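Local coordinates for sensor protein qseC (Escherichia coli, PDB 3JZ3) that senses signals at the bacterial inner membrane and autophosphorylates on histidine with ATP, acting with QseB to activate the flagella regulon, at residues B[116-121]-B[194-199]; B[124-129]-B[139-144]; B[91-94]-B[99-102]; B[79-84]-B[120-125]. All coordinates share one frame; numbering follows the deposited sequence.

Overall arrangement
All four contacts lie in the kinase part of the cytoplasmic segment, where helices pack on a mixed sheet. Interactions 1, 2 and 4 are buried and share helix 115-131. Interaction 1 joins it to the turn leading into strand 197-202, interaction 2 to strand 138-143, and interaction 4 to helix 78-95. Interaction 3 sits farther out, where helix 78-95 turns into strand 99-104. It is partly exposed and adds a polar pair to an apolar one. Interactions 2 and 4 meet through aliphatic side chains, whereas interaction 1 sets a leucine on a histidine ring. Interactions 2 and 3 meet where strands 99-104 and 138-143 lie side by side.

Interaction 1. Residues B[116-121]-B[194-199]; sequences LLLSLL and HGMNVE
L118 and H194 meet because each turns its CG away from its own carbonyl carbon, with chi1 at -77° in L118 and -72° in H194. The two side chains then approach from opposite directions. L118 lays its branched end over one face of the imidazole. Its CD2 sits 3.5 Å from the centroid of the H194 ring and only 5° off the ring normal, a centred CH-pi contact. CG of L118 comes down beside it, 3.5 Å from NE2 of H194. L117 touches the same ring differently. Its CB lies near the ring plane, at the edge, 4.1 Å from CE1 of H194. M196, a selenomethionine, adds an apolar touch through its methyl end: CE is 4.3 Å from CD2 of L118.

Both ring nitrogens of H194 have partners outside the two segments. ND1 bonds to the carbonyl O of I190, and NE2 accepts from the backbone N of Q114, just before helix 115-131. The rotation of the imidazole is thus fixed from both ends. This pattern is consistent with a neutral ring that carries its proton on ND1. L117 also packs on L54 of the second subunit, which places this end of the helix near the dimer interface.

G195, with positive phi, is the C-prime residue of a Schellman motif. The motif ends helix 186-193, and the chain then enters strand 197-202. The arrangement is a helix C-terminus packed against a neighbouring helix inside the alpha/beta sandwich of the histidine kinase ATPase fold.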
# COMPACT_ATOMS: atom_id res chain seq x y z
N LEU B 116 9.47 2.22 -0.11
CA LEU B 116 8.03 2.40 -0.24
C LEU B 116 7.64 3.87 -0.26
O LEU B 116 6.79 4.27 -1.06
CB LEU B 116 7.30 1.68 0.89
CG LEU B 116 6.85 0.23 0.65
CD1 LEU B 116 7.97 -0.69 0.13
CD2 LEU B 116 6.28 -0.32 1.93
N LEU B 117 8.27 4.66 0.59
CA LEU B 117 8.03 6.10 0.62
C LEU B 117 8.47 6.77 -0.68
O LEU B 117 7.75 7.62 -1.20
CB LEU B 117 8.72 6.75 1.83
CG LEU B 117 8.19 6.38 3.23
CD1 LEU B 117 8.86 7.23 4.29
CD2 LEU B 117 6.67 6.50 3.34
N LEU B 118 9.62 6.37 -1.21
CA LEU B 118 10.09 6.96 -2.47
C LEU B 118 9.21 6.55 -3.64
O LEU B 118 9.01 7.32 -4.58
CB LEU B 118 11.56 6.62 -2.75
CG LEU B 118 12.59 7.41 -1.95
CD1 LEU B 118 13.99 7.08 -2.45
CD2 LEU B 118 12.33 8.92 -2.03
N SER B 119 8.69 5.33 -3.56
CA SER B 119 7.77 4.81 -4.55
C SER B 119 6.46 5.61 -4.53
O SER B 119 5.92 5.94 -5.59
CB SER B 119 7.50 3.32 -4.29
OG SER B 119 6.51 2.82 -5.16
N LEU B 120 5.99 5.94 -3.33
CA LEU B 120 4.79 6.77 -3.15
C LEU B 120 4.98 8.18 -3.71
O LEU B 120 4.10 8.68 -4.41
CB LEU B 120 4.41 6.87 -1.67
CG LEU B 120 3.60 5.75 -1.03
CD1 LEU B 120 3.48 5.99 0.46
CD2 LEU B 120 2.23 5.62 -1.68
N LEU B 121 6.11 8.80 -3.38
CA LEU B 121 6.46 10.12 -3.91
C LEU B 121 6.39 10.13 -5.43
O LEU B 121 5.68 10.94 -6.02
CB LEU B 121 7.87 10.51 -3.44
CG LEU B 121 8.36 11.93 -3.74
CD1 LEU B 121 9.54 12.28 -2.85
CD2 LEU B 121 8.74 12.12 -5.21
N HIS B 194 14.01 12.78 2.96
CA HIS B 194 15.13 12.18 2.23
C HIS B 194 16.23 13.18 1.87
O HIS B 194 17.15 12.85 1.12
CB HIS B 194 14.61 11.53 0.95
CG HIS B 194 13.83 10.27 1.19
ND1 HIS B 194 12.49 10.28 1.51
CD2 HIS B 194 14.20 8.98 1.16
CE1 HIS B 194 12.07 9.04 1.67
NE2 HIS B 194 13.09 8.23 1.46
N GLY B 195 16.13 14.40 2.39
CA GLY B 195 17.09 15.46 2.08
C GLY B 195 16.96 15.95 0.65
O GLY B 195 17.95 16.35 0.03
N MSE B 196 15.74 15.91 0.12
CA MSE B 196 15.47 16.30 -1.25
C MSE B 196 14.61 17.55 -1.28
O MSE B 196 13.86 17.81 -0.34
CB MSE B 196 14.77 15.17 -2.02
CG MSE B 196 15.58 13.90 -2.18
SE MSE B 196 14.54 12.44 -2.98
CE MSE B 196 15.90 11.04 -2.94
N ASN B 197 14.72 18.31 -2.36
CA ASN B 197 13.89 19.48 -2.59
C ASN B 197 12.94 19.18 -3.73
O ASN B 197 13.30 18.47 -4.67
CB ASN B 197 14.78 20.68 -2.94
CG ASN B 197 14.02 21.99 -3.04
OD1 ASN B 197 13.15 22.17 -3.90
ND2 ASN B 197 14.36 22.93 -2.17
N VAL B 198 11.73 19.71 -3.65
CA VAL B 198 10.79 19.62 -4.77
C VAL B 198 10.35 21.00 -5.23
O VAL B 198 9.92 21.83 -4.43
CB VAL B 198 9.58 18.69 -4.46
CG1 VAL B 198 8.82 19.14 -3.21
CG2 VAL B 198 8.66 18.57 -5.68
N GLU B 199 10.51 21.25 -6.53
CA GLU B 199 10.12 22.51 -7.14
C GLU B 199 9.06 22.28 -8.20
O GLU B 199 9.24 21.46 -9.10
CB GLU B 199 11.34 23.20 -7.76
CG GLU B 199 12.30 23.81 -6.74
CD GLU B 199 13.76 23.68 -7.15
OE1 GLU B 199 14.05 23.41 -8.34
OE2 GLU B 199 14.64 23.84 -6.26

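Interaction 2. Residues B[124-129]-B[139-144]; sequences NLLDNA and VDVTLN
V139 has the most surface buried here, followed by L126 and A129. V139 starts the strand part of the contact and faces the helix with both methyl groups. Its CG1, anti to the backbone N (chi1 176°), is 3.9 Å from CB of A129. Its CG2 lies beside the helix backbone, 3.8 Å from O of A129. That carbonyl has its polar partner elsewhere, in the hydroxyl of S133. A129 brings the two backbones close, with its CA 6.6 Å from CA of V139.

L126 sits one helix turn earlier and reaches the next inward-facing strand residue. Its CD2 is 3.6 Å from CG2 of V141, and the two side chains cross at about a right angle. D140, between the two valines, points away from the helix and forms a salt bridge with R101 of strand 99-104.

The segment 124-129 has the sequence NLLDNA, which fits the N box of histidine kinases. L126 and A129 are the residues of this segment that touch strand 138-143. Across the two segments, only methyl groups and one backbone carbonyl meet, so the helix is held on this strand by shape and burial, not by directed bonds.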
# COMPACT_ATOMS: atom_id res chain seq x y z
N ASN B 124 2.80 9.53 -6.97
CA ASN B 124 1.94 10.71 -6.86
C ASN B 124 2.18 11.73 -7.96
O ASN B 124 1.24 12.25 -8.55
CB ASN B 124 2.11 11.37 -5.49
CG ASN B 124 1.20 10.78 -4.45
OD1 ASN B 124 0.01 11.09 -4.40
ND2 ASN B 124 1.75 9.93 -3.59
N LEU B 125 3.46 12.00 -8.24
CA LEU B 125 3.84 12.92 -9.31
C LEU B 125 3.42 12.38 -10.67
O LEU B 125 3.03 13.15 -11.56
CB LEU B 125 5.35 13.16 -9.30
CG LEU B 125 5.99 13.86 -8.10
CD1 LEU B 125 7.50 13.88 -8.28
CD2 LEU B 125 5.46 15.28 -7.91
N LEU B 126 3.49 11.06 -10.82
CA LEU B 126 3.13 10.38 -12.05
C LEU B 126 1.63 10.37 -12.30
O LEU B 126 1.19 10.70 -13.39
CB LEU B 126 3.67 8.95 -12.06
CG LEU B 126 5.02 8.73 -12.74
CD1 LEU B 126 5.43 7.29 -12.58
CD2 LEU B 126 4.93 9.11 -14.21
N ASP B 127 0.87 9.97 -11.28
CA ASP B 127 -0.59 9.98 -11.35
C ASP B 127 -1.13 11.38 -11.62
O ASP B 127 -2.06 11.55 -12.41
CB ASP B 127 -1.20 9.43 -10.05
CG ASP B 127 -0.94 7.94 -9.86
OD1 ASP B 127 -0.47 7.28 -10.81
OD2 ASP B 127 -1.19 7.44 -8.75
N ASN B 128 -0.53 12.38 -10.97
CA ASN B 128 -0.87 13.78 -11.19
C ASN B 128 -0.59 14.23 -12.63
O ASN B 128 -1.39 14.96 -13.22
CB ASN B 128 -0.13 14.67 -10.19
CG ASN B 128 -0.40 16.15 -10.41
OD1 ASN B 128 -1.55 16.56 -10.63
ND2 ASN B 128 0.65 16.97 -10.34
N ALA B 129 0.54 13.78 -13.18
CA ALA B 129 0.93 14.15 -14.55
C ALA B 129 0.06 13.48 -15.61
O ALA B 129 -0.25 14.09 -16.63
CB ALA B 129 2.40 13.84 -14.79
N VAL B 139 3.71 12.35 -21.39
CA VAL B 139 4.29 12.60 -20.07
C VAL B 139 5.78 12.26 -20.10
O VAL B 139 6.16 11.15 -20.46
CB VAL B 139 3.58 11.78 -18.97
CG1 VAL B 139 4.27 11.98 -17.62
CG2 VAL B 139 2.10 12.16 -18.88
N ASP B 140 6.61 13.23 -19.73
CA ASP B 140 8.06 13.06 -19.72
C ASP B 140 8.60 12.82 -18.31
O ASP B 140 8.49 13.69 -17.44
CB ASP B 140 8.75 14.28 -20.33
CG ASP B 140 8.54 14.38 -21.82
OD1 ASP B 140 8.92 13.43 -22.54
OD2 ASP B 140 8.00 15.41 -22.28
N VAL B 141 9.20 11.65 -18.11
CA VAL B 141 9.90 11.33 -16.87
C VAL B 141 11.39 11.24 -17.17
O VAL B 141 11.82 10.43 -18.00
CB VAL B 141 9.40 10.00 -16.24
CG1 VAL B 141 10.06 9.78 -14.88
CG2 VAL B 141 7.89 10.01 -16.09
N THR B 142 12.18 12.07 -16.50
CA THR B 142 13.61 12.19 -16.79
C THR B 142 14.44 12.03 -15.52
O THR B 142 14.19 12.69 -14.52
CB THR B 142 13.93 13.56 -17.45
OG1 THR B 142 13.16 13.71 -18.64
CG2 THR B 142 15.41 13.66 -17.80
N LEU B 143 15.44 11.16 -15.58
CA LEU B 143 16.38 11.02 -14.48
C LEU B 143 17.72 11.66 -14.86
O LEU B 143 18.35 11.26 -15.83
CB LEU B 143 16.59 9.55 -14.11
CG LEU B 143 17.65 9.23 -13.05
CD1 LEU B 143 17.32 9.86 -11.70
CD2 LEU B 143 17.82 7.72 -12.93
N ASN B 144 18.12 12.66 -14.07
CA ASN B 144 19.41 13.31 -14.21
C ASN B 144 20.31 12.97 -13.02
O ASN B 144 19.86 12.31 -12.07
CB ASN B 144 19.23 14.82 -14.35
CG ASN B 144 18.41 15.19 -15.58
OD1 ASN B 144 18.77 14.83 -16.70
ND2 ASN B 144 17.31 15.91 -15.37

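Interaction 3. Residues B[91-94]-B[99-102]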
# COMPACT_ATOMS: atom_id res chain seq x y z
N HIS B 91 0.65 0.79 -19.29
CA HIS B 91 -0.42 0.18 -20.07
C HIS B 91 -1.76 0.88 -19.86
O HIS B 91 -2.49 1.15 -20.82
CB HIS B 91 -0.54 -1.31 -19.77
CG HIS B 91 -1.62 -2.01 -20.53
ND1 HIS B 91 -1.48 -2.40 -21.85
CD2 HIS B 91 -2.87 -2.38 -20.17
CE1 HIS B 91 -2.59 -2.98 -22.26
NE2 HIS B 91 -3.46 -2.98 -21.26
N THR B 92 -2.07 1.18 -18.60
CA THR B 92 -3.30 1.87 -18.24
C THR B 92 -3.37 3.26 -18.88
O THR B 92 -4.38 3.62 -19.49
CB THR B 92 -3.46 1.96 -16.70
OG1 THR B 92 -3.58 0.64 -16.16
CG2 THR B 92 -4.68 2.76 -16.32
N ALA B 93 -2.28 4.02 -18.77
CA ALA B 93 -2.17 5.33 -19.41
C ALA B 93 -2.26 5.23 -20.93
O ALA B 93 -2.80 6.12 -21.59
CB ALA B 93 -0.88 6.02 -18.99
N GLN B 94 -1.74 4.13 -21.49
CA GLN B 94 -1.83 3.85 -22.92
C GLN B 94 -3.28 3.74 -23.37
O GLN B 94 -3.69 4.37 -24.36
CB GLN B 94 -1.08 2.56 -23.26
CG GLN B 94 -0.75 2.37 -24.74
CD GLN B 94 0.65 2.83 -25.10
OE1 GLN B 94 1.17 3.81 -24.56
NE2 GLN B 94 1.28 2.11 -26.02
N ASP B 99 0.79 8.79 -23.47
CA ASP B 99 2.09 8.14 -23.59
C ASP B 99 3.04 8.58 -22.49
O ASP B 99 3.12 9.77 -22.17
CB ASP B 99 2.70 8.42 -24.96
CG ASP B 99 2.17 7.50 -26.04
OD1 ASP B 99 1.10 6.88 -25.85
OD2 ASP B 99 2.84 7.39 -27.10
N VAL B 100 3.74 7.61 -21.90
CA VAL B 100 4.73 7.90 -20.86
C VAL B 100 6.14 7.60 -21.37
O VAL B 100 6.47 6.46 -21.71
CB VAL B 100 4.44 7.12 -19.55
CG1 VAL B 100 5.44 7.51 -18.46
CG2 VAL B 100 3.02 7.38 -19.07
N ARG B 101 6.96 8.64 -21.42
CA ARG B 101 8.32 8.54 -21.93
C ARG B 101 9.30 8.63 -20.78
O ARG B 101 9.32 9.62 -20.04
CB ARG B 101 8.59 9.65 -22.95
CG ARG B 101 10.04 9.76 -23.41
CD ARG B 101 10.26 11.01 -24.26
NE ARG B 101 9.49 10.96 -25.50
CZ ARG B 101 8.88 12.00 -26.06
NH1 ARG B 101 8.94 13.20 -25.51
NH2 ARG B 101 8.20 11.83 -27.19
N LEU B 102 10.12 7.59 -20.63
CA LEU B 102 11.18 7.58 -19.63
C LEU B 102 12.55 7.81 -20.27
O LEU B 102 13.01 7.01 -21.09
CB LEU B 102 11.17 6.28 -18.83
CG LEU B 102 12.26 6.12 -17.76
CD1 LEU B 102 12.04 7.08 -16.59
CD2 LEU B 102 12.33 4.69 -17.27
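A93 and V100 make the apolar part of a helix-turn-strand unit in the ATPase-type alpha/beta sandwich. Helix 78-95 ends close to this point, a short turn follows, and the chain returns as strand 99-104. That strand is the outermost one on its side of the mixed sheet within this chain. It runs parallel to strand 138-143, to which D99 and R101 are joined by backbone hydrogen bonds.

The apolar contact is small. The methyl of A93 points toward the strand and meets one branch of V100. V100 also packs on V86 and I89 of the same helix, so it meets the helix over more than one turn.

The polar contact lies at the exposed side, between Q94 and D99. Their CA atoms are 5.8 Å apart, the closest pair of the two segments. Q94 bends its chain at chi2 (96°), which carries the amide across to the carboxylate. The two flat groups lie 22° from parallel. OE1 of Q94 is modelled 3.3 Å from OD1 of D99, but the placing of the amide N and O is doubtful.

In V100 the two branches are divided between neighbours: CG1 packs near O of V139 on the next strand, while CG2 lies 4.1 Å from CB of A93.

Interaction 4. Residues B[79-84]-B[120-125]; sequences EDLLQS and LLVRNL
V122 packs against L81 and L82 in a buried helix-helix contact between helix 115-131 and helix 78-95, inside the layer of helices that covers the mixed sheet. V122 points toward the other helix and contributes the most surface. Its CG1 is 3.7 Å from CD2 of L82. Its CG2 is shared: CD2 of L82 lies 3.8 Å away and CD2 of L81 lies 3.9 Å away. The valine fork therefore rests against the CD2 methyls of two successive leucines.

The two leucines arrive in different ways. L81 holds CG anti to its backbone N (chi1 180°) and meets V122 at a slant. L82 turns CG to the other side, beside the backbone N (chi1 -67°), and crosses V122 at about a right angle. F148 of strand 147-151 touches both L82 and V122, so the contact also packs on the sheet.

Segment 120-125 also holds an internal bond. ND2 of N124 donates to O of L120 at 2.8 Å, from well above the carbonyl plane. The backbone N of N124 reaches the same O from the opposite face. ND2 also bonds to the hydroxyl of T52 in helix 42-61.

The chemistry divides by direction: where V122 meets L81 and L82 the contact is aliphatic and undirected, while the amide of N124 gives a directed link toward helix 42-61.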
# COMPACT_ATOMS: atom_id res chain seq x y z
N GLU B 79 17.07 4.51 -11.11
CA GLU B 79 16.65 3.97 -12.41
C GLU B 79 15.49 2.99 -12.24
O GLU B 79 14.43 3.16 -12.84
CB GLU B 79 17.81 3.25 -13.13
CG GLU B 79 18.72 4.16 -13.92
CD GLU B 79 19.86 3.40 -14.61
OE1 GLU B 79 20.81 2.97 -13.91
OE2 GLU B 79 19.79 3.23 -15.84
N ASP B 80 15.72 1.99 -11.39
CA ASP B 80 14.76 0.92 -11.13
C ASP B 80 13.45 1.44 -10.56
O ASP B 80 12.38 1.03 -11.00
CB ASP B 80 15.38 -0.11 -10.18
CG ASP B 80 16.71 -0.67 -10.68
OD1 ASP B 80 17.24 -0.17 -11.71
OD2 ASP B 80 17.24 -1.60 -10.05
N LEU B 81 13.54 2.36 -9.60
CA LEU B 81 12.38 3.00 -8.98
C LEU B 81 11.51 3.74 -10.00
O LEU B 81 10.29 3.61 -9.99
CB LEU B 81 12.85 3.96 -7.89
CG LEU B 81 11.81 4.76 -7.09
CD1 LEU B 81 11.19 3.89 -6.02
CD2 LEU B 81 12.44 5.99 -6.48
N LEU B 82 12.15 4.52 -10.87
CA LEU B 82 11.42 5.27 -11.88
C LEU B 82 10.85 4.36 -12.95
O LEU B 82 9.67 4.48 -13.31
CB LEU B 82 12.30 6.36 -12.50
CG LEU B 82 12.74 7.53 -11.63
CD1 LEU B 82 13.42 8.57 -12.49
CD2 LEU B 82 11.57 8.16 -10.89
N GLN B 83 11.67 3.45 -13.45
CA GLN B 83 11.23 2.49 -14.46
C GLN B 83 10.06 1.64 -13.95
O GLN B 83 9.05 1.49 -14.64
CB GLN B 83 12.39 1.62 -14.94
CG GLN B 83 11.95 0.30 -15.56
CD GLN B 83 12.86 -0.17 -16.67
OE1 GLN B 83 13.97 0.33 -16.85
NE2 GLN B 83 12.38 -1.15 -17.43
N SER B 84 10.21 1.12 -12.74
CA SER B 84 9.18 0.33 -12.08
C SER B 84 7.87 1.12 -11.91
O SER B 84 6.79 0.59 -12.14
CB SER B 84 9.68 -0.18 -10.73
OG SER B 84 8.61 -0.61 -9.91
N LEU B 120 5.99 5.94 -3.33
CA LEU B 120 4.79 6.77 -3.15
C LEU B 120 4.98 8.18 -3.71
O LEU B 120 4.10 8.68 -4.41
CB LEU B 120 4.41 6.87 -1.67
CG LEU B 120 3.60 5.75 -1.03
CD1 LEU B 120 3.48 5.99 0.46
CD2 LEU B 120 2.23 5.62 -1.68
N LEU B 121 6.11 8.80 -3.38
CA LEU B 121 6.46 10.12 -3.91
C LEU B 121 6.39 10.13 -5.43
O LEU B 121 5.68 10.94 -6.02
CB LEU B 121 7.87 10.51 -3.44
CG LEU B 121 8.36 11.93 -3.74
CD1 LEU B 121 9.54 12.28 -2.85
CD2 LEU B 121 8.74 12.12 -5.21
N VAL B 122 7.12 9.21 -6.06
CA VAL B 122 7.23 9.18 -7.52
C VAL B 122 5.86 8.94 -8.15
O VAL B 122 5.49 9.60 -9.13
CB VAL B 122 8.25 8.11 -8.01
CG1 VAL B 122 8.18 7.95 -9.51
CG2 VAL B 122 9.66 8.49 -7.58
N ARG B 123 5.11 8.01 -7.57
CA ARG B 123 3.81 7.62 -8.10
C ARG B 123 2.76 8.73 -8.03
O ARG B 123 1.93 8.86 -8.93
CB ARG B 123 3.33 6.36 -7.40
CG ARG B 123 2.16 5.69 -8.07
CD ARG B 123 2.54 5.00 -9.36
NE ARG B 123 1.37 4.42 -10.01
CZ ARG B 123 0.83 3.24 -9.69
NH1 ARG B 123 1.35 2.49 -8.73
NH2 ARG B 123 -0.24 2.81 -10.34
N ASN B 124 2.80 9.53 -6.97
CA ASN B 124 1.94 10.71 -6.86
C ASN B 124 2.18 11.73 -7.96
O ASN B 124 1.24 12.25 -8.55
CB ASN B 124 2.11 11.37 -5.49
CG ASN B 124 1.20 10.78 -4.45
OD1 ASN B 124 0.01 11.09 -4.40
ND2 ASN B 124 1.75 9.93 -3.59
N LEU B 125 3.46 12.00 -8.24
CA LEU B 125 3.84 12.92 -9.31
C LEU B 125 3.42 12.38 -10.67
O LEU B 125 3.03 13.15 -11.56
CB LEU B 125 5.35 13.16 -9.30
CG LEU B 125 5.99 13.86 -8.10
CD1 LEU B 125 7.50 13.88 -8.28
CD2 LEU B 125 5.46 15.28 -7.91